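Local coordinates for sugar ABC transporter, sugar-binding protein (Streptococcus pneumoniae, PDB 2HEU) that probably binds a sugar, perhaps of the raffinose family, as the extracellular solute-binding protein of an ABC importer, in a sugar-free form here, at residues A[94-104]-A[309-317]; A[62-71]-A[83-93]. All coordinates share one frame; numbering follows the deposited sequence. Where two conformers were deposited one is given.

Contact 1: residues A[94-104]-A[309-317]; sequences EDLSNKDYLKR and NAFVEYMTR. With NA (sodium ion), chain E.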
loop_
_atom_site.group_PDB
_atom_site.type_symbol
_atom_site.label_atom_id
_atom_site.label_comp_id
_atom_site.label_asym_id
_atom_site.label_seq_id
_atom_site.Cartn_x
_atom_site.Cartn_y
_atom_site.Cartn_z
ATOM N N GLU A 94 15.420 17.738 -1.462
ATOM C CA GLU A 94 16.680 17.485 -2.123
ATOM C C GLU A 94 16.513 16.406 -3.196
ATOM O O GLU A 94 15.862 15.398 -2.984
ATOM C CB GLU A 94 17.702 17.044 -1.101
ATOM C CG GLU A 94 19.102 16.890 -1.697
ATOM C CD GLU A 94 20.167 16.546 -0.729
ATOM O OE1 GLU A 94 19.948 16.421 0.460
ATOM O OE2 GLU A 94 21.352 16.415 -1.205
ATOM N N ASP A 95 17.116 16.599 -4.354
ATOM C CA ASP A 95 17.208 15.652 -5.395
ATOM C C ASP A 95 18.194 14.577 -4.960
ATOM O O ASP A 95 19.390 14.758 -4.729
ATOM C CB ASP A 95 17.659 16.352 -6.729
ATOM C CG ASP A 95 17.871 15.393 -7.883
ATOM O OD1 ASP A 95 17.551 14.196 -7.774
ATOM O OD2 ASP A 95 18.327 15.898 -8.944
ATOM N N LEU A 96 17.649 13.375 -4.790
ATOM C CA LEU A 96 18.393 12.188 -4.373
ATOM C C LEU A 96 18.919 11.304 -5.494
ATOM O O LEU A 96 19.514 10.240 -5.239
ATOM C CB LEU A 96 17.609 11.343 -3.391
ATOM C CG LEU A 96 16.938 12.133 -2.222
ATOM C CD1 LEU A 96 16.190 11.129 -1.326
ATOM C CD2 LEU A 96 17.925 12.886 -1.362
ATOM N N SER A 97 18.646 11.673 -6.751
ATOM C CA SER A 97 18.893 10.767 -7.895
ATOM C C SER A 97 20.265 10.211 -7.996
ATOM O O SER A 97 20.380 9.018 -8.380
ATOM C CB SER A 97 18.614 11.538 -9.217
ATOM O OG SER A 97 17.310 12.083 -9.232
ATOM N N ASN A 98 21.277 10.983 -7.576
ATOM C CA ASN A 98 22.675 10.643 -7.763
ATOM C C ASN A 98 23.325 10.164 -6.464
ATOM O O ASN A 98 24.517 9.938 -6.482
ATOM C CB ASN A 98 23.387 11.850 -8.387
ATOM C CG ASN A 98 22.675 12.345 -9.601
ATOM O OD1 ASN A 98 22.454 11.594 -10.552
ATOM N ND2 ASN A 98 22.194 13.559 -9.541
ATOM N N LYS A 99 22.589 9.889 -5.409
ATOM C CA LYS A 99 23.126 9.431 -4.127
ATOM C C LYS A 99 23.530 8.031 -4.300
ATOM O O LYS A 99 22.754 7.190 -4.780
ATOM C CB LYS A 99 22.086 9.549 -3.050
ATOM C CG LYS A 99 21.553 10.903 -2.739
ATOM C CD LYS A 99 22.548 11.882 -2.200
ATOM C CE LYS A 99 21.825 13.158 -1.797
ATOM N NZ LYS A 99 22.887 14.128 -1.348
ATOM N N ASP A 100 24.712 7.692 -3.858
ATOM C CA ASP A 100 25.148 6.315 -3.932
ATOM C C ASP A 100 24.203 5.382 -3.150
ATOM O O ASP A 100 23.961 4.240 -3.600
ATOM C CB ASP A 100 26.603 6.151 -3.490
ATOM C CG ASP A 100 27.624 6.796 -4.469
ATOM O OD1 ASP A 100 27.323 7.165 -5.616
ATOM O OD2 ASP A 100 28.749 6.905 -4.029
ATOM N N TYR A 101 23.693 5.829 -2.028
ATOM C CA TYR A 101 22.871 4.976 -1.211
ATOM C C TYR A 101 21.548 4.620 -1.912
ATOM O O TYR A 101 20.905 3.633 -1.557
ATOM C CB TYR A 101 22.592 5.616 0.187
ATOM C CG TYR A 101 21.918 6.940 0.273
ATOM C CD1 TYR A 101 22.642 8.033 0.720
ATOM C CD2 TYR A 101 20.604 7.128 -0.066
ATOM C CE1 TYR A 101 22.094 9.251 0.780
ATOM C CE2 TYR A 101 19.969 8.336 0.058
ATOM C CZ TYR A 101 20.725 9.435 0.531
ATOM O OH TYR A 101 20.076 10.640 0.634
ATOM N N LEU A 102 21.149 5.423 -2.903
ATOM C CA LEU A 102 19.905 5.106 -3.629
ATOM C C LEU A 102 20.053 3.792 -4.397
ATOM O O LEU A 102 19.019 3.115 -4.640
ATOM C CB LEU A 102 19.478 6.276 -4.498
ATOM C CG LEU A 102 18.127 6.277 -5.134
ATOM C CD1 LEU A 102 17.051 6.208 -4.080
ATOM C CD2 LEU A 102 17.940 7.424 -6.062
ATOM N N LYS A 103 21.251 3.407 -4.756
ATOM C CA LYS A 103 21.474 2.185 -5.479
ATOM C C LYS A 103 21.081 0.929 -4.655
ATOM O O LYS A 103 20.944 -0.171 -5.192
ATOM C CB LYS A 103 22.924 2.084 -5.935
ATOM C CG LYS A 103 23.341 3.258 -6.832
ATOM C CD LYS A 103 22.365 3.507 -8.026
ATOM C CE LYS A 103 22.088 2.326 -9.017
ATOM N NZ LYS A 103 21.138 2.638 -10.234
ATOM N N ARG A 104 20.910 1.094 -3.339
ATOM C CA ARG A 104 20.459 0.050 -2.430
ATOM C C ARG A 104 18.963 -0.225 -2.523
ATOM O O ARG A 104 18.532 -1.233 -1.956
ATOM C CB ARG A 104 20.879 0.323 -0.989
ATOM C CG ARG A 104 22.388 0.485 -0.845
ATOM C CD ARG A 104 22.749 1.069 0.475
ATOM N NE ARG A 104 24.208 1.166 0.618
ATOM C CZ ARG A 104 24.807 1.759 1.621
ATOM N NH1 ARG A 104 24.060 2.294 2.563
ATOM N NH2 ARG A 104 26.161 1.775 1.657
ATOM N N ASN A 309 21.525 13.486 5.250
ATOM C CA ASN A 309 21.863 12.444 4.334
ATOM C C ASN A 309 22.457 11.227 5.050
ATOM O O ASN A 309 22.190 10.097 4.688
ATOM C CB ASN A 309 22.808 12.920 3.211
ATOM C CG ASN A 309 22.036 13.613 2.115
ATOM O OD1 ASN A 309 21.895 14.882 2.128
ATOM N ND2 ASN A 309 21.511 12.903 1.190
ATOM N N ALA A 310 23.251 11.450 6.095
ATOM C CA ALA A 310 23.815 10.325 6.837
ATOM C C ALA A 310 22.686 9.560 7.500
ATOM O O ALA A 310 22.824 8.310 7.604
ATOM C CB ALA A 310 24.819 10.842 7.907
ATOM N N PHE A 311 21.692 10.224 8.005
ATOM C CA PHE A 311 20.596 9.465 8.626
ATOM C C PHE A 311 19.840 8.587 7.621
ATOM O O PHE A 311 19.523 7.428 7.896
ATOM C CB PHE A 311 19.655 10.467 9.375
ATOM C CG PHE A 311 18.567 9.832 10.183
ATOM C CD1 PHE A 311 18.889 9.095 11.276
ATOM C CD2 PHE A 311 17.260 9.958 9.831
ATOM C CE1 PHE A 311 17.922 8.565 12.089
ATOM C CE2 PHE A 311 16.303 9.352 10.626
ATOM C CZ PHE A 311 16.615 8.667 11.757
ATOM N N VAL A 312 19.563 9.180 6.454
ATOM C CA VAL A 312 18.905 8.419 5.385
ATOM C C VAL A 312 19.807 7.225 4.955
ATOM O O VAL A 312 19.337 6.084 4.832
ATOM C CB VAL A 312 18.568 9.295 4.234
ATOM C CG1 VAL A 312 17.961 8.496 3.057
ATOM C CG2 VAL A 312 17.557 10.405 4.663
ATOM N N GLU A 313 21.109 7.500 4.755
ATOM C CA GLU A 313 22.019 6.436 4.340
ATOM C C GLU A 313 22.025 5.310 5.358
ATOM O O GLU A 313 22.056 4.139 4.982
ATOM C CB GLU A 313 23.416 7.017 4.126
ATOM C CG GLU A 313 24.379 5.968 3.602
ATOM C CD GLU A 313 25.140 5.216 4.632
ATOM O OE1 GLU A 313 25.651 5.864 5.584
ATOM O OE2 GLU A 313 25.367 4.008 4.426
ATOM N N TYR A 314 22.055 5.624 6.632
ATOM C CA TYR A 314 22.123 4.643 7.646
ATOM C C TYR A 314 20.958 3.639 7.513
ATOM O O TYR A 314 21.173 2.415 7.614
ATOM C CB TYR A 314 22.064 5.321 9.073
ATOM C CG TYR A 314 22.306 4.415 10.196
ATOM C CD1 TYR A 314 21.343 4.080 11.111
ATOM C CD2 TYR A 314 23.571 3.893 10.422
ATOM C CE1 TYR A 314 21.580 3.297 12.166
ATOM C CE2 TYR A 314 23.852 3.080 11.518
ATOM C CZ TYR A 314 22.848 2.773 12.366
ATOM O OH TYR A 314 23.039 1.913 13.426
ATOM N N MET A 315 19.749 4.156 7.264
ATOM C CA MET A 315 18.596 3.276 7.161
ATOM C C MET A 315 18.631 2.387 5.937
ATOM O O MET A 315 17.924 1.351 5.904
ATOM C CB MET A 315 17.328 4.136 7.216
ATOM C CG MET A 315 16.028 3.342 7.446
ATOM S SD MET A 315 15.918 2.913 9.158
ATOM C CE MET A 315 15.739 1.881 8.699
ATOM N N THR A 316 19.374 2.767 4.887
ATOM C CA THR A 316 19.530 1.916 3.707
ATOM C C THR A 316 20.490 0.716 3.908
ATOM O O THR A 316 20.583 -0.119 3.032
ATOM C CB THR A 316 19.941 2.690 2.480
ATOM O OG1 THR A 316 21.344 3.122 2.609
ATOM C CG2 THR A 316 19.086 3.874 2.073
ATOM N N ARG A 317 21.232 0.718 5.009
ATOM C CA ARG A 317 22.154 -0.379 5.243
ATOM C C ARG A 317 21.363 -1.646 5.601
ATOM O O ARG A 317 20.421 -1.569 6.387
ATOM C CB ARG A 317 23.071 -0.043 6.418
ATOM C CG ARG A 317 23.963 1.128 6.141
ATOM C CD ARG A 317 24.791 1.477 7.329
ATOM N NE ARG A 317 25.564 2.657 7.097
ATOM C CZ ARG A 317 26.475 3.147 7.932
ATOM N NH1 ARG A 317 26.675 2.498 9.085
ATOM N NH2 ARG A 317 27.054 4.271 7.675
HETATM NA NA NA E . 21.173 -2.077 -6.536
HETATM O O HOH W 1 27.689 2.780 4.070
HETATM O O HOH W 2 19.192 -1.185 -7.577
HETATM O O HOH W 3 23.393 -1.922 -5.825
HETATM O O HOH W 4 22.035 -0.865 -8.370
#
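Arg104 reaches across to Glu313 and Thr316 with a single nitrogen. Its NH1 makes a salt bridge to Glu313 OE2 at 2.8 Å, on the anti lone pair and nearly straight at 163°. The same NH1 donates to Thr316 OG1, also in the guanidinium plane. Thr316 OG1 in turn donates to the backbone O of Glu313. A water joins Arg104 NH2 to Glu313 OE2. Arg317 grips the same carboxylate side-on, NE to OE2 and NH2 to OE1, so two arginines probably keep Glu313 ionised. Arg317 is also bridged to Glu44 of helix 31-44.

The apolar part is Tyr101. Its CG lies between the backbone N and the carbonyl carbon (chi1 59°), which swings the ring against the helix. Glu313 CA covers one face, and Val312 CG1 lies 3.6 Å from CE2. Lys99 CB sits over the ring centre, and its NZ bridges to Glu94 OE2.

Lys103 O binds a sodium ion with three waters; Glu335 is a further ligand. The contact lays the loop and 3-10 turn between helix 82-89 and strand 122-123 against the C-terminal part of helix 305-315, with Tyr101 also touching strands 295-298 and 122-123.

Contact 2: residues A[62-71]-A[83-93]; sequences LKTRVLAGDV and ELQEWAKAGVF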
loop_
_atom_site.group_PDB
_atom_site.type_symbol
_atom_site.label_atom_id
_atom_site.label_comp_id
_atom_site.label_asym_id
_atom_site.label_seq_id
_atom_site.Cartn_x
_atom_site.Cartn_y
_atom_site.Cartn_z
ATOM N N LEU A 62 2.150 18.502 8.527
ATOM C CA LEU A 62 3.190 18.653 7.524
ATOM C C LEU A 62 2.815 19.703 6.533
ATOM O O LEU A 62 3.645 20.512 6.120
ATOM C CB LEU A 62 3.513 17.331 6.906
ATOM C CG LEU A 62 4.673 17.290 5.932
ATOM C CD1 LEU A 62 5.979 17.686 6.603
ATOM C CD2 LEU A 62 4.792 15.887 5.320
ATOM N N LYS A 63 1.560 19.692 6.050
ATOM C CA LYS A 63 1.118 20.714 5.128
ATOM C C LYS A 63 1.279 22.083 5.731
ATOM O O LYS A 63 1.761 23.031 5.052
ATOM C CB LYS A 63 -0.307 20.480 4.685
ATOM C CG LYS A 63 -0.560 19.242 3.874
ATOM C CD LYS A 63 -1.993 19.010 3.561
ATOM C CE LYS A 63 -2.343 17.698 2.918
ATOM N NZ LYS A 63 -3.841 17.562 2.991
ATOM N N THR A 64 0.877 22.269 6.967
ATOM C CA THR A 64 0.956 23.582 7.642
ATOM C C THR A 64 2.394 24.012 7.699
ATOM O O THR A 64 2.726 25.198 7.460
ATOM C CB THR A 64 0.334 23.510 9.006
ATOM O OG1 THR A 64 -1.084 23.207 8.872
ATOM C CG2 THR A 64 0.532 24.806 9.814
ATOM N N ARG A 65 3.277 23.077 8.073
ATOM C CA ARG A 65 4.679 23.388 8.292
ATOM C C ARG A 65 5.345 23.728 6.953
ATOM O O ARG A 65 6.141 24.654 6.902
ATOM C CB ARG A 65 5.409 22.303 9.083
ATOM C CG ARG A 65 4.923 22.158 10.519
ATOM C CD ARG A 65 5.718 21.220 11.320
ATOM N NE ARG A 65 7.144 21.521 11.326
ATOM C CZ ARG A 65 8.074 20.723 11.734
ATOM N NH1 ARG A 65 7.750 19.599 12.344
ATOM N NH2 ARG A 65 9.345 21.081 11.635
ATOM N N VAL A 66 5.038 22.959 5.906
ATOM C CA VAL A 66 5.656 23.256 4.635
ATOM C C VAL A 66 5.234 24.617 4.140
ATOM O O VAL A 66 6.041 25.423 3.652
ATOM C CB VAL A 66 5.334 22.174 3.560
ATOM C CG1 VAL A 66 5.756 22.594 2.173
ATOM C CG2 VAL A 66 5.984 20.914 3.964
ATOM N N LEU A 67 3.953 24.864 4.128
ATOM C CA LEU A 67 3.603 26.104 3.532
ATOM C C LEU A 67 4.236 27.265 4.445
ATOM O O LEU A 67 4.696 28.275 3.839
ATOM C CB LEU A 67 2.089 26.104 3.243
ATOM C CG LEU A 67 1.306 25.202 2.188
ATOM C CD1 LEU A 67 1.531 25.615 0.704
ATOM C CD2 LEU A 67 1.293 23.587 2.386
ATOM N N ALA A 68 4.380 27.128 5.822
ATOM C CA ALA A 68 5.107 28.083 6.659
ATOM C C ALA A 68 6.598 28.164 6.527
ATOM O O ALA A 68 7.218 29.000 7.232
ATOM C CB ALA A 68 4.819 27.794 8.083
ATOM N N GLY A 69 7.182 27.323 5.669
ATOM C CA GLY A 69 8.603 27.284 5.514
ATOM C C GLY A 69 9.346 26.686 6.682
ATOM O O GLY A 69 10.452 27.092 6.945
ATOM N N ASP A 70 8.775 25.708 7.382
ATOM C CA ASP A 70 9.381 25.037 8.528
ATOM C C ASP A 70 9.412 23.550 8.237
ATOM O O ASP A 70 8.735 22.753 8.863
ATOM C CB ASP A 70 8.526 25.271 9.741
ATOM C CG ASP A 70 8.972 24.542 10.940
ATOM O OD1 ASP A 70 10.144 24.110 11.042
ATOM O OD2 ASP A 70 8.091 24.287 11.793
ATOM N N VAL A 71 10.239 23.165 7.202
ATOM C CA VAL A 71 10.298 21.790 6.691
ATOM C C VAL A 71 11.221 20.945 7.554
ATOM O O VAL A 71 12.379 21.310 7.784
ATOM C CB VAL A 71 10.754 21.750 5.196
ATOM C CG1 VAL A 71 10.723 20.315 4.632
ATOM C CG2 VAL A 71 9.962 22.678 4.328
ATOM N N GLU A 83 1.083 15.655 -2.452
ATOM C CA GLU A 83 2.013 16.539 -1.773
ATOM C C GLU A 83 3.452 16.245 -2.159
ATOM O O GLU A 83 4.208 17.185 -2.376
ATOM C CB GLU A 83 1.868 16.524 -0.253
ATOM C CG GLU A 83 0.607 17.107 0.201
ATOM C CD GLU A 83 -0.625 16.312 -0.098
ATOM O OE1 GLU A 83 -0.575 15.020 -0.226
ATOM O OE2 GLU A 83 -1.680 17.021 -0.115
ATOM N N LEU A 84 3.883 14.995 -2.148
ATOM C CA LEU A 84 5.228 14.677 -2.545
ATOM C C LEU A 84 5.424 15.216 -3.967
ATOM O O LEU A 84 6.439 15.850 -4.257
ATOM C CB LEU A 84 5.493 13.195 -2.394
ATOM C CG LEU A 84 6.919 12.717 -2.775
ATOM C CD1 LEU A 84 7.052 12.530 -4.216
ATOM C CD2 LEU A 84 8.073 13.645 -2.228
ATOM N N GLN A 85 4.481 14.933 -4.868
ATOM C CA GLN A 85 4.673 15.355 -6.263
ATOM C C GLN A 85 4.844 16.855 -6.393
ATOM O O GLN A 85 5.789 17.378 -7.005
ATOM C CB GLN A 85 3.450 14.937 -7.069
ATOM C CG GLN A 85 3.377 13.438 -7.162
ATOM C CD GLN A 85 2.052 12.966 -7.692
ATOM O OE1 GLN A 85 1.666 11.815 -7.488
ATOM N NE2 GLN A 85 1.308 13.848 -8.278
ATOM N N GLU A 86 3.924 17.552 -5.792
ATOM C CA GLU A 86 3.873 19.002 -5.953
ATOM C C GLU A 86 5.032 19.686 -5.219
ATOM O O GLU A 86 5.616 20.647 -5.717
ATOM C CB GLU A 86 2.543 19.571 -5.604
ATOM C CG GLU A 86 1.446 19.063 -6.578
ATOM C CD GLU A 86 1.702 19.440 -8.032
ATOM O OE1 GLU A 86 2.097 20.601 -8.293
ATOM O OE2 GLU A 86 1.641 18.559 -8.897
ATOM N N TRP A 87 5.331 19.221 -4.010
ATOM C CA TRP A 87 6.406 19.763 -3.239
ATOM C C TRP A 87 7.734 19.522 -3.921
ATOM O O TRP A 87 8.623 20.367 -3.913
ATOM C CB TRP A 87 6.350 19.310 -1.779
ATOM C CG TRP A 87 5.206 19.820 -1.018
ATOM C CD1 TRP A 87 4.379 20.925 -1.323
ATOM C CD2 TRP A 87 4.677 19.281 0.177
ATOM N NE1 TRP A 87 3.423 21.036 -0.410
ATOM C CE2 TRP A 87 3.580 20.078 0.544
ATOM C CE3 TRP A 87 5.025 18.225 0.992
ATOM C CZ2 TRP A 87 2.798 19.831 1.644
ATOM C CZ3 TRP A 87 4.230 17.996 2.080
ATOM C CH2 TRP A 87 3.166 18.786 2.414
ATOM N N ALA A 88 7.885 18.336 -4.509
ATOM C CA ALA A 88 9.074 18.009 -5.229
ATOM C C ALA A 88 9.261 18.930 -6.458
ATOM O O ALA A 88 10.355 19.454 -6.724
ATOM C CB ALA A 88 9.089 16.559 -5.643
ATOM N N LYS A 89 8.146 19.178 -7.173
ATOM C CA LYS A 89 8.186 20.100 -8.322
ATOM C C LYS A 89 8.553 21.500 -7.859
ATOM O O LYS A 89 9.276 22.218 -8.576
ATOM C CB LYS A 89 6.822 20.132 -8.997
ATOM C CG LYS A 89 6.649 19.016 -9.883
ATOM C CD LYS A 89 5.229 19.021 -10.463
ATOM C CE LYS A 89 4.934 17.611 -10.978
ATOM N NZ LYS A 89 4.665 16.591 -9.900
ATOM N N ALA A 90 8.101 21.894 -6.662
ATOM C CA ALA A 90 8.342 23.219 -6.122
ATOM C C ALA A 90 9.672 23.370 -5.413
ATOM O O ALA A 90 9.943 24.495 -4.859
ATOM C CB ALA A 90 7.261 23.641 -5.177
ATOM N N GLY A 91 10.544 22.343 -5.390
ATOM C CA GLY A 91 11.841 22.465 -4.838
ATOM C C GLY A 91 11.941 22.289 -3.351
ATOM O O GLY A 91 13.010 22.595 -2.822
ATOM N N VAL A 92 10.939 21.733 -2.690
ATOM C CA VAL A 92 10.939 21.586 -1.254
ATOM C C VAL A 92 11.992 20.541 -0.812
ATOM O O VAL A 92 12.541 20.625 0.274
ATOM C CB VAL A 92 9.553 21.187 -0.759
ATOM C CG1 VAL A 92 9.521 20.740 0.689
ATOM C CG2 VAL A 92 8.565 22.311 -1.093
ATOM N N PHE A 93 12.273 19.538 -1.670
ATOM C CA PHE A 93 13.089 18.375 -1.316
ATOM C C PHE A 93 14.359 18.211 -2.135
ATOM O O PHE A 93 14.397 18.584 -3.318
ATOM C CB PHE A 93 12.246 17.055 -1.436
ATOM C CG PHE A 93 11.075 17.013 -0.527
ATOM C CD1 PHE A 93 11.246 17.080 0.846
ATOM C CD2 PHE A 93 9.788 16.814 -1.052
ATOM C CE1 PHE A 93 10.203 16.976 1.727
ATOM C CE2 PHE A 93 8.706 16.793 -0.159
ATOM C CZ PHE A 93 8.915 16.844 1.208
#
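Trp87 presents one face of its indole to Val66. Val66 CG1 lies 3.8 Å from the centroid of the five-membered ring, a CH-pi contact 14° off the ring normal. Val66 CG2 spreads over the six-membered ring, 3.9 Å from Trp87 CH2. With CG1 anti to the backbone N (chi1 169°) and CG2 anti to the carbonyl carbon, both methyls face the indole. The opposite face is covered near its rim by the backbone O of Glu83, one turn earlier. At the edge, near the ring plane, Leu62 CD2 is 3.9 Å from Trp87 CZ3. Lys63 lays its CA and CG beside CH2. Trp87 is thus a knob in a hole formed by Leu62, Lys63, Val66 and, in one of its two conformers, Leu67.

Past the helix ends, Val92 CG1 meets Val71 CG1 at 4.1 Å. Val92 CG1 also lies over the centre of the Phe93 ring, which Val71 CG1 approaches more loosely.

The polar rim is weak. Lys63 NZ stands 3.8 Å from Glu83 OE2, a long salt bridge, and has a stronger partner in Glu60.

The helical segments 62-67 and 83-89 run almost parallel, 8° apart, with axes 12.6 Å from each other. Both close in Schellman motifs, at Gly69 and Gly91. Strand 74-76 lies between helices 58-67 and 82-89 in sequence, giving the helix-strand-helix succession typical of the alpha/beta lobes of periplasmic binding proteins.

Contact 2 ends where contact 1 begins: Phe93 and Glu94 are neighbours in the chain. The two centres are 20 Å apart, and the segments do not otherwise touch. Both contacts are partly buried and pack around the same mixed sheet, reaching strand 295-298 through Phe93 in one case and Glu94 and Tyr101 in the other. Their chemistry differs. Contact 2 joins two helices close in sequence, is mainly apolar, and has no hydrogen bond across it. Contact 1 ties a loop to a helix 205 residues later, adding a shared carboxylate and a bridging water to its aromatic packing. It alone includes a sodium ligand.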